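Local coordinates for protein putative peptidase (Parabacteroides merdae, PDB 4L8K) that probably hydrolyses peptide bonds as a serine peptidase of family S41, built on a core of the ClpP/crotonase type, at residues N22-A27 with N191-P196; D97-T102 with I302-I307; L163-I168 with N226-V231; W81-D86 with T278-D283. All coordinates share one frame; numbering follows the deposited sequence. Where two conformers were deposited one is given.

Contact 1: N22-A27 with N191-P196; sequences NYCFFA and NDFTQP
Asn191 meets Ala27 with its amide end: the methyl CB of Ala27 lies 4.1 Å from Asn191 ND2 and equally far from OD1, a loose touch between two exposed residues. Asp192 then forms the centre of an inverse gamma turn, closed by a weak bond from Phe193 N to Asn191 O, and the turn brings Phe193 round to the contact. The contact joins two loops, one leaving helix 8-22 in the Tricorn C1-like N-terminal region, the other joining strands 177-182 and 197-201 of the S41 peptidase part. Phe193 presents its outer end to Cys24, CE1 standing 3.7 Å from Cys24 CB. A chi1 of -56°, SG lying beside the backbone N, turns the Cys24 sulfur to the edge of the Phe193 ring, 5.1 Å from its centroid, a sulfur-aromatic contact. Cys24 O approaches Phe193 CZ obliquely, at 3.3 Å. Without the ring of Phe193, as with an alanine here, Cys24 is likely to lose its packing partner and its sulfur the aromatic edge. Further on, Thr194 pairs through its backbone with Tyr184.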
loop_
_atom_site.group_PDB
_atom_site.type_symbol
_atom_site.label_atom_id
_atom_site.label_comp_id
_atom_site.label_asym_id
_atom_site.label_seq_id
_atom_site.Cartn_x
_atom_site.Cartn_y
_atom_site.Cartn_z
ATOM N N ASN A 22 -0.553 -22.093 3.724
ATOM C CA ASN A 22 -1.233 -20.788 3.841
ATOM C C ASN A 22 -0.687 -19.672 2.945
ATOM O O ASN A 22 -1.426 -18.710 2.698
ATOM C CB ASN A 22 -1.212 -20.312 5.291
ATOM C CG ASN A 22 -1.830 -21.307 6.234
ATOM O OD1 ASN A 22 -3.049 -21.415 6.347
ATOM N ND2 ASN A 22 -0.998 -22.100 6.883
ATOM N N TYR A 23 0.568 -19.769 2.464
ATOM C CA TYR A 23 1.150 -18.731 1.590
ATOM C C TYR A 23 0.390 -18.725 0.249
ATOM O O TYR A 23 0.186 -19.780 -0.356
ATOM C CB TYR A 23 2.667 -18.926 1.408
ATOM C CG TYR A 23 3.336 -17.748 0.745
ATOM C CD1 TYR A 23 3.560 -16.562 1.444
ATOM C CD2 TYR A 23 3.701 -17.794 -0.599
ATOM C CE1 TYR A 23 4.155 -15.462 0.830
ATOM C CE2 TYR A 23 4.289 -16.693 -1.226
ATOM C CZ TYR A 23 4.513 -15.532 -0.506
ATOM O OH TYR A 23 5.084 -14.442 -1.108
ATOM N N CYS A 24 -0.090 -17.544 -0.165
ATOM C CA CYS A 24 -0.988 -17.364 -1.313
ATOM C C CYS A 24 -0.313 -17.097 -2.656
ATOM O O CYS A 24 -1.031 -17.119 -3.661
ATOM C CB CYS A 24 -1.979 -16.239 -1.017
ATOM S SG CYS A 24 -2.953 -16.469 0.483
ATOM N N PHE A 25 1.012 -16.808 -2.703
ATOM C CA PHE A 25 1.575 -16.341 -3.960
ATOM C C PHE A 25 2.697 -17.178 -4.553
ATOM O O PHE A 25 3.462 -16.651 -5.364
ATOM C CB PHE A 25 2.031 -14.875 -3.770
ATOM C CG PHE A 25 0.900 -14.013 -3.242
ATOM C CD1 PHE A 25 -0.179 -13.666 -4.062
ATOM C CD2 PHE A 25 0.857 -13.643 -1.901
ATOM C CE1 PHE A 25 -1.245 -12.899 -3.562
ATOM C CE2 PHE A 25 -0.229 -12.920 -1.393
ATOM C CZ PHE A 25 -1.266 -12.540 -2.229
ATOM N N PHE A 26 2.714 -18.493 -4.286
ATOM C CA PHE A 26 3.731 -19.408 -4.831
ATOM C C PHE A 26 3.785 -19.424 -6.377
ATOM O O PHE A 26 4.877 -19.520 -6.933
ATOM C CB PHE A 26 3.524 -20.843 -4.310
ATOM C CG PHE A 26 4.001 -21.058 -2.898
ATOM C CD1 PHE A 26 5.312 -20.769 -2.537
ATOM C CD2 PHE A 26 3.154 -21.595 -1.935
ATOM C CE1 PHE A 26 5.756 -20.984 -1.233
ATOM C CE2 PHE A 26 3.605 -21.821 -0.632
ATOM C CZ PHE A 26 4.906 -21.528 -0.294
ATOM N N ALA A 27 2.629 -19.267 -7.057
ATOM C CA ALA A 27 2.516 -19.242 -8.522
ATOM C C ALA A 27 3.275 -18.071 -9.168
ATOM O O ALA A 27 3.595 -18.155 -10.353
ATOM C CB ALA A 27 1.045 -19.175 -8.928
ATOM N N ASN A 191 -2.721 -23.337 -5.031
ATOM C CA ASN A 191 -3.711 -22.625 -5.844
ATOM C C ASN A 191 -5.138 -22.988 -5.428
ATOM O O ASN A 191 -6.072 -22.725 -6.178
ATOM C CB ASN A 191 -3.475 -22.897 -7.336
ATOM C CG ASN A 191 -2.458 -21.948 -7.941
ATOM O OD1 ASN A 191 -2.684 -20.729 -8.047
ATOM N ND2 ASN A 191 -1.310 -22.484 -8.340
ATOM N N ASP A 192 -5.308 -23.531 -4.208
ATOM C CA ASP A 192 -6.621 -23.910 -3.709
ATOM C C ASP A 192 -7.313 -22.715 -3.059
ATOM O O ASP A 192 -7.363 -22.586 -1.832
ATOM C CB ASP A 192 -6.544 -25.107 -2.754
ATOM C CG ASP A 192 -7.867 -25.858 -2.694
ATOM O OD1 ASP A 192 -8.225 -26.516 -3.704
ATOM O OD2 ASP A 192 -8.569 -25.744 -1.667
ATOM N N PHE A 193 -7.859 -21.833 -3.905
ATOM C CA PHE A 193 -8.563 -20.634 -3.441
ATOM C C PHE A 193 -10.035 -20.737 -3.718
ATOM O O PHE A 193 -10.460 -21.483 -4.604
ATOM C CB PHE A 193 -8.007 -19.348 -4.108
ATOM C CG PHE A 193 -6.560 -19.069 -3.790
ATOM C CD1 PHE A 193 -6.200 -18.446 -2.599
ATOM C CD2 PHE A 193 -5.557 -19.436 -4.677
ATOM C CE1 PHE A 193 -4.860 -18.246 -2.277
ATOM C CE2 PHE A 193 -4.218 -19.222 -4.364
ATOM C CZ PHE A 193 -3.877 -18.641 -3.159
ATOM N N THR A 194 -10.818 -19.963 -2.970
ATOM C CA THR A 194 -12.245 -19.810 -3.212
ATOM C C THR A 194 -12.385 -18.925 -4.463
ATOM O O THR A 194 -11.412 -18.275 -4.865
ATOM C CB THR A 194 -12.926 -19.203 -1.971
ATOM O OG1 THR A 194 -12.445 -17.879 -1.741
ATOM C CG2 THR A 194 -12.710 -20.032 -0.738
ATOM N N GLN A 195 -13.574 -18.904 -5.077
ATOM C CA GLN A 195 -13.857 -18.089 -6.255
ATOM C C GLN A 195 -13.804 -16.603 -5.895
ATOM O O GLN A 195 -14.137 -16.249 -4.759
ATOM C CB GLN A 195 -15.220 -18.462 -6.844
ATOM C CG GLN A 195 -15.182 -19.745 -7.679
ATOM C CD GLN A 195 -14.724 -19.485 -9.095
ATOM O OE1 GLN A 195 -13.647 -19.916 -9.514
ATOM N NE2 GLN A 195 -15.531 -18.770 -9.871
ATOM N N PRO A 196 -13.311 -15.729 -6.810
ATOM C CA PRO A 196 -13.241 -14.280 -6.496
ATOM C C PRO A 196 -14.577 -13.716 -6.011
ATOM O O PRO A 196 -15.604 -13.915 -6.647
ATOM C CB PRO A 196 -12.813 -13.655 -7.821
ATOM C CG PRO A 196 -12.092 -14.768 -8.545
ATOM C CD PRO A 196 -12.848 -15.999 -8.190
#

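Contact 2: D97-T102 with I302-I307; sequences DNYLGT and IIEAAI
Tyr99 reaches from helix 93-100 to helix 301-311, its ring laid against Ile303 and its hydroxyl bonded to Glu304. The tyrosine and Ile303 side chains slide past each other in opposite directions, and two branches of the isoleucine meet the ring. The delta methyl CD1 of Ile303 lies over one face, displaced toward the rim, 4.0 Å from Tyr99 CD1. Ile303 CG2, set anti to its own backbone N, makes an off-centre CH-pi contact, 4.2 Å from the Tyr99 centroid and 29° off the ring normal; its nearest ring atom is Tyr99 CE2, at 3.8 Å. Glu304 comes to the ring edge instead. Its chain bends at chi2 (-65°), bringing OE2 close to the ring plane, although the carboxylate itself is turned 52° from that plane. Tyr99 OH donates to Glu304 OE2 over 2.6 Å, meeting the oxygen on its anti side. Around this pair, Tyr99 OH also accepts from the backbone N of Asp300, just before helix 301-311, while Ile303 packs on Leu216 and Tyr122 of the central sheet. One hydroxyl thus donates to a carboxylate and accepts from a backbone amide, a pairing that fixes the position of the phenol oxygen while the aliphatic contacts support the ring; the amide's donation would probably make the hydroxyl a stronger donor toward the carboxylate.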
loop_
_atom_site.group_PDB
_atom_site.type_symbol
_atom_site.label_atom_id
_atom_site.label_comp_id
_atom_site.label_asym_id
_atom_site.label_seq_id
_atom_site.Cartn_x
_atom_site.Cartn_y
_atom_site.Cartn_z
ATOM N N ASP A 97 7.964 20.125 3.557
ATOM C CA ASP A 97 7.901 21.315 4.433
ATOM C C ASP A 97 7.868 22.612 3.619
ATOM O O ASP A 97 7.270 23.582 4.071
ATOM C CB ASP A 97 9.089 21.370 5.421
ATOM C CG ASP A 97 9.090 20.297 6.502
ATOM O OD1 ASP A 97 8.008 19.768 6.818
ATOM O OD2 ASP A 97 10.181 19.978 7.025
ATOM N N ASN A 98 8.469 22.629 2.410
ATOM C CA ASN A 98 8.459 23.812 1.550
ATOM C C ASN A 98 7.072 24.101 0.959
ATOM O O ASN A 98 6.807 25.229 0.553
ATOM C CB ASN A 98 9.484 23.671 0.433
ATOM C CG ASN A 98 10.894 23.635 0.938
ATOM O OD1 ASN A 98 11.180 24.078 2.045
ATOM N ND2 ASN A 98 11.804 23.096 0.140
ATOM N N TYR A 99 6.206 23.096 0.909
ATOM C CA TYR A 99 4.846 23.184 0.392
ATOM C C TYR A 99 3.848 23.354 1.525
ATOM O O TYR A 99 2.958 24.205 1.433
ATOM C CB TYR A 99 4.491 21.942 -0.457
ATOM C CG TYR A 99 5.369 21.808 -1.687
ATOM C CD1 TYR A 99 6.614 21.186 -1.615
ATOM C CD2 TYR A 99 4.979 22.353 -2.910
ATOM C CE1 TYR A 99 7.452 21.114 -2.729
ATOM C CE2 TYR A 99 5.797 22.255 -4.039
ATOM C CZ TYR A 99 7.037 21.643 -3.940
ATOM O OH TYR A 99 7.866 21.553 -5.034
ATOM N N LEU A 100 3.982 22.558 2.589
ATOM C CA LEU A 100 3.073 22.672 3.724
ATOM C C LEU A 100 3.392 23.883 4.605
ATOM O O LEU A 100 2.470 24.487 5.139
ATOM C CB LEU A 100 3.057 21.373 4.571
ATOM C CG LEU A 100 2.264 20.186 3.976
ATOM C CD1 LEU A 100 2.501 18.920 4.761
ATOM C CD2 LEU A 100 0.770 20.501 3.873
ATOM N N GLY A 101 4.665 24.241 4.740
ATOM C CA GLY A 101 5.096 25.333 5.609
ATOM C C GLY A 101 4.729 25.089 7.066
ATOM O O GLY A 101 4.712 23.940 7.537
ATOM N N THR A 102 4.341 26.160 7.767
ATOM C CA THR A 102 3.933 26.064 9.166
ATOM C C THR A 102 2.448 26.408 9.342
ATOM O O THR A 102 1.899 26.177 10.420
ATOM C CB THR A 102 4.814 26.982 10.057
ATOM O OG1 THR A 102 4.635 28.349 9.659
ATOM C CG2 THR A 102 6.302 26.569 10.053
ATOM N N ILE A 302 7.295 15.296 -8.039
ATOM C CA ILE A 302 5.981 14.676 -8.094
ATOM C C ILE A 302 4.893 15.717 -7.794
ATOM O O ILE A 302 3.944 15.815 -8.578
ATOM C CB ILE A 302 5.905 13.408 -7.182
ATOM C CG1 ILE A 302 7.080 12.452 -7.528
ATOM C CG2 ILE A 302 4.551 12.709 -7.372
ATOM C CD1 ILE A 302 7.255 11.199 -6.633
ATOM N N ILE A 303 5.043 16.523 -6.715
ATOM C CA ILE A 303 4.048 17.564 -6.423
ATOM C C ILE A 303 3.990 18.564 -7.609
ATOM O O ILE A 303 2.891 18.915 -8.051
ATOM C CB ILE A 303 4.280 18.269 -5.056
ATOM C CG1 ILE A 303 4.155 17.261 -3.882
ATOM C CG2 ILE A 303 3.297 19.466 -4.861
ATOM C CD1 ILE A 303 4.584 17.840 -2.455
ATOM N N GLU A 304 5.174 18.959 -8.158
ATOM C CA GLU A 304 5.246 19.916 -9.267
ATOM C C GLU A 304 4.565 19.393 -10.543
ATOM O O GLU A 304 3.821 20.142 -11.172
ATOM C CB GLU A 304 6.689 20.318 -9.573
ATOM C CG GLU A 304 7.351 21.099 -8.456
ATOM C CD GLU A 304 6.779 22.463 -8.122
ATOM O OE1 GLU A 304 6.063 23.052 -8.960
ATOM O OE2 GLU A 304 7.091 22.962 -7.022
ATOM N N ALA A 305 4.789 18.106 -10.897
ATOM C CA ALA A 305 4.163 17.482 -12.069
ATOM C C ALA A 305 2.639 17.431 -11.886
ATOM O O ALA A 305 1.911 17.744 -12.821
ATOM C CB ALA A 305 4.728 16.088 -12.294
ATOM N N ALA A 306 2.177 17.117 -10.653
ATOM C CA ALA A 306 0.755 17.049 -10.307
ATOM C C ALA A 306 0.124 18.451 -10.433
ATOM O O ALA A 306 -0.953 18.583 -11.027
ATOM C CB ALA A 306 0.587 16.484 -8.899
ATOM N N ILE A 307 0.841 19.513 -9.944
ATOM C CA ILE A 307 0.386 20.912 -10.038
ATOM C C ILE A 307 0.276 21.285 -11.524
ATOM O O ILE A 307 -0.754 21.805 -11.925
ATOM C CB ILE A 307 1.292 21.911 -9.241
ATOM C CG1 ILE A 307 1.118 21.749 -7.710
ATOM C CG2 ILE A 307 1.043 23.387 -9.666
ATOM C CD1 ILE A 307 2.243 22.501 -6.862
#

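Contact 3: L163-I168 with N226-V231; sequences LYSDRI and NDFVNV
Ser165 and Phe228 bring helices 162-169 and 224-232 close together, their CA atoms 5.7 Å apart. The serine holds OG away from its own N and beside its carbonyl carbon (chi1 -160°), which sets the oxygen against Phe228 CB at 3.3 Å. Phe228 also carries CG on the side away from its N (chi1 172°), and this sends the ring along the neighbouring helix toward Ile168. Near the plane of the ring, at its edge, Ser165 O lies 3.8 Å from Phe228 CD1. Farther out, Ile168 crosses the phenylalanine at about a right angle, and Ile168 CG2 approaches obliquely to 3.7 Å from Phe228 CE1. Phe128 and Phe152 also meet this ring. Replacing Phe228 with an alanine would probably open a gap beside Ile168 and leave its CG2 methyl, and the rings of Phe128 and Phe152, without this neighbour. Small serine at the nearest approach and a large ring beside it make a close helix-helix contact within the S41 peptidase region, whose clan shares the ClpP/crotonase fold.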
loop_
_atom_site.group_PDB
_atom_site.type_symbol
_atom_site.label_atom_id
_atom_site.label_comp_id
_atom_site.label_asym_id
_atom_site.label_seq_id
_atom_site.Cartn_x
_atom_site.Cartn_y
_atom_site.Cartn_z
ATOM N N LEU A 163 -11.454 1.304 7.676
ATOM C CA LEU A 163 -12.603 2.141 7.973
ATOM C C LEU A 163 -12.392 3.522 7.339
ATOM O O LEU A 163 -13.304 4.046 6.703
ATOM C CB LEU A 163 -12.822 2.237 9.498
ATOM C CG LEU A 163 -13.895 3.237 9.994
ATOM C CD1 LEU A 163 -15.277 2.661 9.839
ATOM C CD2 LEU A 163 -13.667 3.613 11.453
ATOM N N TYR A 164 -11.160 4.053 7.428
ATOM C CA TYR A 164 -10.820 5.374 6.889
ATOM C C TYR A 164 -10.567 5.302 5.412
ATOM O O TYR A 164 -10.885 6.249 4.684
ATOM C CB TYR A 164 -9.629 5.970 7.644
ATOM C CG TYR A 164 -9.885 5.951 9.137
ATOM C CD1 TYR A 164 -11.025 6.552 9.679
ATOM C CD2 TYR A 164 -9.032 5.276 10.000
ATOM C CE1 TYR A 164 -11.289 6.499 11.045
ATOM C CE2 TYR A 164 -9.265 5.251 11.368
ATOM C CZ TYR A 164 -10.398 5.865 11.885
ATOM O OH TYR A 164 -10.629 5.893 13.231
ATOM N N SER A 165 -10.052 4.162 4.965
ATOM C CA SER A 165 -9.857 3.897 3.549
ATOM C C SER A 165 -11.201 4.055 2.823
ATOM O O SER A 165 -11.300 4.925 1.967
ATOM C CB SER A 165 -9.276 2.500 3.361
ATOM O OG SER A 165 -8.671 2.440 2.084
ATOM N N ASP A 166 -12.237 3.281 3.238
ATOM C CA ASP A 166 -13.593 3.318 2.662
ATOM C C ASP A 166 -14.258 4.676 2.813
ATOM O O ASP A 166 -14.930 5.122 1.886
ATOM C CB ASP A 166 -14.501 2.253 3.314
ATOM C CG ASP A 166 -14.649 0.976 2.516
ATOM O OD1 ASP A 166 -13.620 0.459 2.018
ATOM O OD2 ASP A 166 -15.771 0.455 2.448
ATOM N N ARG A 167 -14.085 5.335 3.970
ATOM C CA ARG A 167 -14.681 6.642 4.261
ATOM C C ARG A 167 -14.121 7.730 3.334
ATOM O O ARG A 167 -14.890 8.545 2.843
ATOM C CB ARG A 167 -14.443 7.017 5.739
ATOM C CG ARG A 167 -15.100 8.321 6.162
ATOM C CD ARG A 167 -14.826 8.599 7.616
ATOM N NE ARG A 167 -15.689 7.795 8.490
ATOM C CZ ARG A 167 -15.549 7.666 9.807
ATOM N NH1 ARG A 167 -14.564 8.294 10.447
ATOM N NH2 ARG A 167 -16.362 6.886 10.487
ATOM N N ILE A 168 -12.802 7.739 3.086
ATOM C CA ILE A 168 -12.203 8.735 2.182
ATOM C C ILE A 168 -12.594 8.413 0.720
ATOM O O ILE A 168 -13.158 9.273 0.065
ATOM C CB ILE A 168 -10.666 8.884 2.364
ATOM C CG1 ILE A 168 -10.339 9.407 3.776
ATOM C CG2 ILE A 168 -10.076 9.825 1.310
ATOM C CD1 ILE A 168 -8.919 8.949 4.259
ATOM N N ASN A 226 -2.638 0.450 -0.463
ATOM C CA ASN A 226 -2.654 -0.222 -1.761
ATOM C C ASN A 226 -4.090 -0.442 -2.191
ATOM O O ASN A 226 -4.412 -0.200 -3.340
ATOM C CB ASN A 226 -1.878 -1.559 -1.719
ATOM C CG ASN A 226 -1.604 -2.133 -3.081
ATOM O OD1 ASN A 226 -1.117 -1.447 -3.978
ATOM N ND2 ASN A 226 -1.905 -3.406 -3.275
ATOM N N ASP A 227 -4.974 -0.855 -1.253
ATOM C CA ASP A 227 -6.401 -1.080 -1.542
ATOM C C ASP A 227 -7.113 0.235 -1.845
ATOM O O ASP A 227 -8.004 0.250 -2.686
ATOM C CB ASP A 227 -7.091 -1.799 -0.373
ATOM C CG ASP A 227 -6.464 -3.111 0.042
ATOM O OD1 ASP A 227 -5.740 -3.729 -0.793
ATOM O OD2 ASP A 227 -6.718 -3.545 1.174
ATOM N N PHE A 228 -6.746 1.319 -1.138
ATOM C CA PHE A 228 -7.269 2.674 -1.345
ATOM C C PHE A 228 -6.910 3.143 -2.787
ATOM O O PHE A 228 -7.776 3.630 -3.518
ATOM C CB PHE A 228 -6.667 3.664 -0.287
ATOM C CG PHE A 228 -7.005 5.115 -0.539
ATOM C CD1 PHE A 228 -8.271 5.615 -0.236
ATOM C CD2 PHE A 228 -6.059 5.987 -1.074
ATOM C CE1 PHE A 228 -8.589 6.963 -0.464
ATOM C CE2 PHE A 228 -6.384 7.326 -1.318
ATOM C CZ PHE A 228 -7.643 7.809 -1.000
ATOM N N VAL A 229 -5.624 2.998 -3.168
ATOM C CA VAL A 229 -5.119 3.376 -4.486
ATOM C C VAL A 229 -5.883 2.574 -5.563
ATOM O O VAL A 229 -6.326 3.150 -6.554
ATOM C CB VAL A 229 -3.579 3.190 -4.564
ATOM C CG1 VAL A 229 -3.077 3.259 -6.011
ATOM C CG2 VAL A 229 -2.876 4.257 -3.714
ATOM N N ASN A 230 -6.088 1.273 -5.319
ATOM C CA ASN A 230 -6.808 0.391 -6.218
ATOM C C ASN A 230 -8.222 0.925 -6.539
ATOM O O ASN A 230 -8.651 0.844 -7.689
ATOM C CB ASN A 230 -6.906 -1.001 -5.627
ATOM C CG ASN A 230 -7.619 -2.011 -6.510
ATOM O OD1 ASN A 230 -7.421 -2.091 -7.719
ATOM N ND2 ASN A 230 -8.482 -2.793 -5.922
ATOM N N VAL A 231 -8.934 1.444 -5.532
ATOM C CA VAL A 231 -10.285 1.967 -5.726
ATOM C C VAL A 231 -10.217 3.315 -6.456
ATOM O O VAL A 231 -10.983 3.541 -7.392
ATOM C CB VAL A 231 -11.061 2.075 -4.375
ATOM C CG1 VAL A 231 -12.464 2.668 -4.576
ATOM C CG2 VAL A 231 -11.144 0.717 -3.680
#

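Contact 4: W81-D86 with T278-D283; sequences WAWYED and TEFGID
Trp83 and Phe280 form the apolar part of this contact, the indole reaching from helix 82-85 to the turn at 278-281. The six-membered end of the tryptophan does the touching. Trp83 CH2 lies 3.8 Å from Phe280 CD1, near the plane of the phenyl ring and at its edge, and the two side chains cross obliquely. Trp83 CH2 also comes within 3.8 Å of Phe280 CA, so the indole meets the backbone of the turn as well as the ring. The extended first torsion of Trp83, with CG opposite the backbone N (chi1 171°), carries the indole out to this point.

Carbonyl contact comes from Glu279, whose O sits at the indole edge, near its plane, 3.6 Å from Trp83 CZ2. The polar ends are held by others: Trp83 NE1 bonds to Gly246 O, and Glu279 OE2 to Ser266 OG. Arg219 adds a cation-pi contact to the indole.

The backbone from Thr278 to Gly281 is a type I beta turn, closed by Gly281 N to Thr278 O at 3.0 Å. A phosphate ion, probably from the crystallisation liquor, lies about 5 Å from the Glu279 side chain and may mark a pocket beside this turn of the S41 peptidase region.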
loop_
_atom_site.group_PDB
_atom_site.type_symbol
_atom_site.label_atom_id
_atom_site.label_comp_id
_atom_site.label_asym_id
_atom_site.label_seq_id
_atom_site.Cartn_x
_atom_site.Cartn_y
_atom_site.Cartn_z
ATOM N N TRP A 81 13.541 -6.580 2.715
ATOM C CA TRP A 81 13.162 -5.199 2.498
ATOM C C TRP A 81 13.715 -4.607 1.243
ATOM O O TRP A 81 13.309 -3.491 0.911
ATOM C CB TRP A 81 13.382 -4.326 3.735
ATOM C CG TRP A 81 12.293 -4.570 4.744
ATOM C CD1 TRP A 81 11.116 -5.240 4.542
ATOM C CD2 TRP A 81 12.298 -4.176 6.122
ATOM N NE1 TRP A 81 10.386 -5.280 5.705
ATOM C CE2 TRP A 81 11.087 -4.636 6.694
ATOM C CE3 TRP A 81 13.229 -3.513 6.944
ATOM C CZ2 TRP A 81 10.770 -4.423 8.044
ATOM C CZ3 TRP A 81 12.912 -3.299 8.277
ATOM C CH2 TRP A 81 11.711 -3.766 8.819
ATOM N N ALA A 82 14.451 -5.425 0.436
ATOM C CA ALA A 82 14.866 -5.110 -0.939
ATOM C C ALA A 82 13.592 -4.855 -1.774
ATOM O O ALA A 82 13.619 -4.072 -2.699
ATOM C CB ALA A 82 15.671 -6.261 -1.530
ATOM N N TRP A 83 12.445 -5.428 -1.365
ATOM C CA TRP A 83 11.144 -5.206 -1.990
ATOM C C TRP A 83 10.821 -3.689 -2.008
ATOM O O TRP A 83 10.258 -3.193 -2.993
ATOM C CB TRP A 83 10.074 -5.993 -1.216
ATOM C CG TRP A 83 8.626 -5.747 -1.572
ATOM C CD1 TRP A 83 7.839 -4.717 -1.136
ATOM C CD2 TRP A 83 7.736 -6.690 -2.202
ATOM N NE1 TRP A 83 6.536 -4.908 -1.548
ATOM C CE2 TRP A 83 6.451 -6.097 -2.235
ATOM C CE3 TRP A 83 7.909 -7.969 -2.781
ATOM C CZ2 TRP A 83 5.336 -6.753 -2.794
ATOM C CZ3 TRP A 83 6.823 -8.582 -3.395
ATOM C CH2 TRP A 83 5.549 -7.989 -3.377
ATOM N N TYR A 84 11.185 -2.967 -0.914
ATOM C CA TYR A 84 10.933 -1.528 -0.789
ATOM C C TYR A 84 12.135 -0.691 -1.191
ATOM O O TYR A 84 11.977 0.283 -1.909
ATOM C CB TYR A 84 10.537 -1.171 0.644
ATOM C CG TYR A 84 9.290 -1.878 1.103
ATOM C CD1 TYR A 84 8.026 -1.427 0.720
ATOM C CD2 TYR A 84 9.365 -2.993 1.943
ATOM C CE1 TYR A 84 6.869 -2.075 1.144
ATOM C CE2 TYR A 84 8.207 -3.646 2.382
ATOM C CZ TYR A 84 6.964 -3.197 1.953
ATOM O OH TYR A 84 5.815 -3.829 2.357
ATOM N N GLU A 85 13.327 -1.087 -0.726
ATOM C CA GLU A 85 14.603 -0.397 -0.865
ATOM C C GLU A 85 15.151 -0.422 -2.271
ATOM O O GLU A 85 16.021 0.401 -2.566
ATOM C CB GLU A 85 15.644 -0.981 0.108
ATOM C CG GLU A 85 15.281 -0.846 1.581
ATOM C CD GLU A 85 16.070 -1.675 2.592
ATOM O OE1 GLU A 85 16.927 -2.501 2.191
ATOM O OE2 GLU A 85 15.796 -1.513 3.804
ATOM N N ASP A 86 14.677 -1.333 -3.150
ATOM C CA ASP A 86 15.152 -1.361 -4.546
ATOM C C ASP A 86 14.530 -0.217 -5.358
ATOM O O ASP A 86 14.933 0.013 -6.496
ATOM C CB ASP A 86 14.842 -2.703 -5.221
ATOM C CG ASP A 86 15.775 -3.850 -4.809
ATOM O OD1 ASP A 86 16.742 -3.600 -4.035
ATOM O OD2 ASP A 86 15.514 -4.992 -5.213
ATOM N N THR A 278 -3.065 -7.436 -7.097
ATOM C CA THR A 278 -2.532 -6.105 -6.711
ATOM C C THR A 278 -1.464 -6.245 -5.599
ATOM O O THR A 278 -0.873 -5.249 -5.174
ATOM C CB THR A 278 -3.691 -5.186 -6.230
ATOM O OG1 THR A 278 -4.287 -5.755 -5.059
ATOM C CG2 THR A 278 -4.760 -4.952 -7.310
ATOM N N GLU A 279 -1.226 -7.495 -5.131
ATOM C CA GLU A 279 -0.297 -7.825 -4.050
ATOM C C GLU A 279 1.112 -7.296 -4.276
ATOM O O GLU A 279 1.768 -6.890 -3.332
ATOM C CB GLU A 279 -0.226 -9.359 -3.860
ATOM C CG GLU A 279 0.718 -9.812 -2.745
ATOM C CD GLU A 279 0.315 -9.471 -1.314
ATOM O OE1 GLU A 279 -0.881 -9.177 -1.067
ATOM O OE2 GLU A 279 1.207 -9.523 -0.432
ATOM N N PHE A 280 1.570 -7.327 -5.526
ATOM C CA PHE A 280 2.929 -6.994 -5.898
ATOM C C PHE A 280 3.105 -5.509 -6.171
ATOM O O PHE A 280 4.220 -5.058 -6.441
ATOM C CB PHE A 280 3.337 -7.868 -7.096
ATOM C CG PHE A 280 2.912 -9.300 -6.866
ATOM C CD1 PHE A 280 3.531 -10.081 -5.877
ATOM C CD2 PHE A 280 1.882 -9.868 -7.621
ATOM C CE1 PHE A 280 3.132 -11.408 -5.653
ATOM C CE2 PHE A 280 1.466 -11.192 -7.387
ATOM C CZ PHE A 280 2.089 -11.947 -6.397
ATOM N N GLY A 281 2.018 -4.762 -5.984
ATOM C CA GLY A 281 1.964 -3.328 -6.185
ATOM C C GLY A 281 1.151 -2.958 -7.413
ATOM O O GLY A 281 0.925 -3.799 -8.291
ATOM N N ILE A 282 0.713 -1.676 -7.462
ATOM C CA ILE A 282 -0.044 -1.049 -8.545
ATOM C C ILE A 282 0.814 0.070 -9.139
ATOM O O ILE A 282 1.338 0.937 -8.401
ATOM C CB ILE A 282 -1.420 -0.509 -8.042
ATOM C CG1 ILE A 282 -2.324 -1.635 -7.500
ATOM C CG2 ILE A 282 -2.139 0.297 -9.129
ATOM C CD1 ILE A 282 -3.232 -1.198 -6.301
ATOM N N ASP A 283 0.965 0.035 -10.468
ATOM C CA ASP A 283 1.726 1.039 -11.209
ATOM C C ASP A 283 0.934 2.323 -11.306
ATOM O O ASP A 283 -0.275 2.268 -11.546
ATOM C CB ASP A 283 2.090 0.532 -12.622
ATOM C CG ASP A 283 3.234 -0.477 -12.649
ATOM O OD1 ASP A 283 4.111 -0.414 -11.759
ATOM O OD2 ASP A 283 3.252 -1.328 -13.557
#

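From the N terminus, the loop after helix 8-22 comes first, and contact 1 closes it onto the loop before strand 197-201. Helix 82-85 follows, joined by contact 4 to the turn at 278-281, and helix 93-100, joined by contact 2 to the C-terminal helix 301-311. These three closures cross one another. Contact 3, between helices 162-169 and 224-232, nests inside the loops closed by contacts 2 and 4 but crosses contact 1. Contacts 1 and 4 touch where Phe25 packs on Glu279 and Phe280; contacts 3 and 4 meet through Asn226 and Thr278. Contact 2 stands apart, its centre about 41 Å from that of contact 1, across the chain's centre.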